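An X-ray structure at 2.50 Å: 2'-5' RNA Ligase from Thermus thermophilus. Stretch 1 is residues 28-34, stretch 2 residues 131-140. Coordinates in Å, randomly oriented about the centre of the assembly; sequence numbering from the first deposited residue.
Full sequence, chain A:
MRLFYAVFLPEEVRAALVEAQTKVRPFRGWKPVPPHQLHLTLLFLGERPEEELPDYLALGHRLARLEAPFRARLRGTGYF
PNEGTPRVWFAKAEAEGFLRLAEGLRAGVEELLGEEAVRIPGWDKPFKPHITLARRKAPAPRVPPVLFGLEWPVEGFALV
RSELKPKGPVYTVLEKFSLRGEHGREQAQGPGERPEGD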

# COMPACT_ATOMS: atom_id res chain seq x y z
N ARG A 28 17.99 14.42 7.69
CA ARG A 28 16.76 15.07 8.17
C ARG A 28 15.77 15.44 7.05
O ARG A 28 14.61 15.71 7.28
CB ARG A 28 17.12 16.30 9.09
CG ARG A 28 17.87 17.49 8.44
CD ARG A 28 17.68 18.76 9.24
NE ARG A 28 18.85 19.10 10.06
CZ ARG A 28 19.00 18.75 11.33
NH1 ARG A 28 18.06 18.05 11.97
NH2 ARG A 28 20.10 19.08 11.97
N GLY A 29 16.21 15.42 5.82
CA GLY A 29 15.25 15.70 4.78
C GLY A 29 14.31 14.52 4.55
O GLY A 29 13.31 14.68 3.83
N TRP A 30 14.60 13.35 5.14
CA TRP A 30 13.76 12.16 4.96
C TRP A 30 12.79 11.93 6.08
O TRP A 30 13.16 11.91 7.26
CB TRP A 30 14.60 10.92 4.80
CG TRP A 30 15.16 10.80 3.45
CD1 TRP A 30 16.48 10.81 3.12
CD2 TRP A 30 14.44 10.56 2.22
NE1 TRP A 30 16.63 10.58 1.77
CE2 TRP A 30 15.39 10.43 1.20
CE3 TRP A 30 13.08 10.44 1.90
CZ2 TRP A 30 15.04 10.19 -0.13
CZ3 TRP A 30 12.72 10.19 0.58
CH2 TRP A 30 13.69 10.06 -0.42
N LYS A 31 11.53 11.77 5.73
CA LYS A 31 10.55 11.56 6.77
C LYS A 31 10.19 10.08 6.72
O LYS A 31 9.58 9.56 5.77
CB LYS A 31 9.38 12.49 6.53
CG LYS A 31 8.11 12.15 7.24
CD LYS A 31 8.11 12.54 8.69
CE LYS A 31 6.65 12.61 9.15
NZ LYS A 31 6.47 13.04 10.59
N PRO A 32 10.57 9.36 7.75
CA PRO A 32 10.27 7.94 7.74
C PRO A 32 8.84 7.63 8.19
O PRO A 32 8.29 8.26 9.13
CB PRO A 32 11.35 7.36 8.67
CG PRO A 32 11.39 8.31 9.70
CD PRO A 32 11.27 9.70 8.99
N VAL A 33 8.27 6.65 7.48
CA VAL A 33 6.93 6.17 7.74
C VAL A 33 7.01 5.37 9.04
O VAL A 33 7.93 4.59 9.21
CB VAL A 33 6.46 5.22 6.56
CG1 VAL A 33 5.21 4.46 6.95
CG2 VAL A 33 6.20 6.02 5.28
N PRO A 34 6.11 5.64 10.00
CA PRO A 34 6.00 4.97 11.30
C PRO A 34 5.80 3.46 10.93
O PRO A 34 5.01 3.13 10.03
CB PRO A 34 4.72 5.54 11.88
CG PRO A 34 4.68 6.92 11.35
CD PRO A 34 5.16 6.77 9.92
N ILE A 131 6.16 -0.49 -1.13
CA ILE A 131 5.90 -0.21 0.30
C ILE A 131 6.77 0.98 0.68
O ILE A 131 7.99 0.88 0.80
CB ILE A 131 6.29 -1.39 1.29
CG1 ILE A 131 5.30 -2.56 1.15
CG2 ILE A 131 6.36 -0.89 2.76
CD1 ILE A 131 5.92 -3.93 1.53
N THR A 132 6.12 2.12 0.87
CA THR A 132 6.86 3.32 1.23
C THR A 132 7.62 3.26 2.54
O THR A 132 7.08 2.90 3.55
CB THR A 132 5.91 4.47 1.22
OG1 THR A 132 5.23 4.41 -0.03
CG2 THR A 132 6.62 5.77 1.26
N LEU A 133 8.88 3.69 2.48
CA LEU A 133 9.85 3.74 3.59
C LEU A 133 10.04 5.11 4.18
O LEU A 133 10.27 5.27 5.39
CB LEU A 133 11.21 3.27 3.09
CG LEU A 133 11.21 1.85 2.59
CD1 LEU A 133 12.43 1.64 1.80
CD2 LEU A 133 11.10 0.91 3.76
N ALA A 134 9.99 6.10 3.30
CA ALA A 134 10.14 7.46 3.73
C ALA A 134 9.77 8.41 2.63
O ALA A 134 9.78 8.05 1.47
CB ALA A 134 11.61 7.71 4.20
N ARG A 135 9.46 9.64 3.00
CA ARG A 135 9.09 10.67 2.02
C ARG A 135 10.00 11.91 2.19
O ARG A 135 10.36 12.32 3.32
CB ARG A 135 7.59 11.04 2.15
CG ARG A 135 6.63 9.88 1.88
CD ARG A 135 5.06 10.20 1.98
NE ARG A 135 4.26 9.19 1.21
CZ ARG A 135 4.01 9.24 -0.12
NH1 ARG A 135 4.46 10.27 -0.88
NH2 ARG A 135 3.35 8.23 -0.72
N ARG A 136 10.38 12.49 1.05
CA ARG A 136 11.26 13.63 1.01
C ARG A 136 10.59 14.97 1.28
O ARG A 136 9.97 15.58 0.41
CB ARG A 136 12.02 13.57 -0.34
CG ARG A 136 12.17 14.81 -1.14
CD ARG A 136 12.84 15.89 -0.40
NE ARG A 136 13.75 16.68 -1.23
CZ ARG A 136 13.59 17.96 -1.50
NH1 ARG A 136 12.53 18.63 -1.01
NH2 ARG A 136 14.51 18.58 -2.25
N LYS A 137 10.68 15.41 2.53
CA LYS A 137 10.13 16.66 2.99
C LYS A 137 11.14 17.79 2.79
O LYS A 137 10.80 18.96 2.80
CB LYS A 137 9.76 16.56 4.44
CG LYS A 137 8.30 16.11 4.76
CD LYS A 137 7.97 16.37 6.31
CE LYS A 137 6.47 16.42 6.68
NZ LYS A 137 6.10 15.50 7.86
N ALA A 138 12.41 17.47 2.56
CA ALA A 138 13.37 18.53 2.38
C ALA A 138 14.60 18.00 1.67
O ALA A 138 14.68 16.84 1.37
CB ALA A 138 13.71 19.14 3.73
N PRO A 139 15.59 18.84 1.39
CA PRO A 139 16.70 18.16 0.70
C PRO A 139 17.33 16.94 1.43
O PRO A 139 17.72 17.01 2.59
CB PRO A 139 17.70 19.30 0.45
CG PRO A 139 16.82 20.58 0.48
CD PRO A 139 15.84 20.29 1.58
N ALA A 140 17.43 15.83 0.73
CA ALA A 140 18.03 14.65 1.30
C ALA A 140 18.56 13.83 0.14
O ALA A 140 18.04 13.91 -0.95
CB ALA A 140 17.01 13.86 2.11
O HOH W 1 18.30 15.49 4.56

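The two stretches, about a hundred residues apart in sequence, are joined chiefly through their backbones. The strongest link is the reciprocal pair between Lys31 and Arg135: Lys31 N donates to Arg135 O at 2.7 Å, and Arg135 N donates back to Lys31 O at 2.8 Å, both with nearly straight geometry. This reciprocal pair of hydrogen bonds sets the antiparallel register of strand 30-32 against strand 131-136, whose directions differ by 144°. Trp30 with Arg136 and Pro32 with Ala134 form the flanking non-hydrogen-bonded pairs. Proline has no amide hydrogen to offer, and at this position in the register none is required. The ladder continues past the end of the short strand, where Val33 N donates to Leu133 O at 3.2 Å with an almost linear angle.

At the other end, Gly29 O accepts two amides as the second stretch leaves its strand: Ala138 N at 3.2 Å and, through a weak bond, Lys137 N at 3.0 Å. A water bridges the stretches here, accepting from Gly29 N at 2.4 Å and donating to Pro139 O at 2.6 Å; the first of these distances is unusually short. Carbon donors supplement the amides, with Ala134 CA 3.0 Å from Lys31 O and Pro32 CA 3.6 Å from Leu133 O. Gly29 CA likewise lies 3.6 Å from Pro139 O, an approach that depends on the absence of a side chain: a CB on Gly29 would point toward the second stretch and clash with Pro139 O, Ala138 O and Ala140 CB.

Trp30 dominates the side-chain packing. Its indole lies on the same face of the sheet as Ala134 and Arg136, and one face of the ring system is covered by two aliphatic carbons. Ala140 CB sits 3.5 Å from the centroid of the Trp30 five-membered ring, while Arg136 CB sits 4.0 Å from that of the Trp30 six-membered ring, both placed for CH-pi contact. The small Ala134 side chain adds an apolar contact, its CB 3.9 Å from Trp30 CE3. Beyond it, Val33 points toward the second stretch, and its CG2 meets Thr132 CG2 at 4.0 Å.

Lys31 and Arg135 project from the opposite face. The Lys31 side chain leads away from the second stretch at its end, but that of Lys137 comes nearer, bringing Lys137 NZ to 3.2 Å from Lys31 CE and 3.7 Å from Lys31 NZ. Two like charges at this distance should repel, so the proximity adds no electrostatic attraction; Lys31 NZ is hydrogen-bonded elsewhere in the structure. Altogether the contact buries 640 Å², counting both sides.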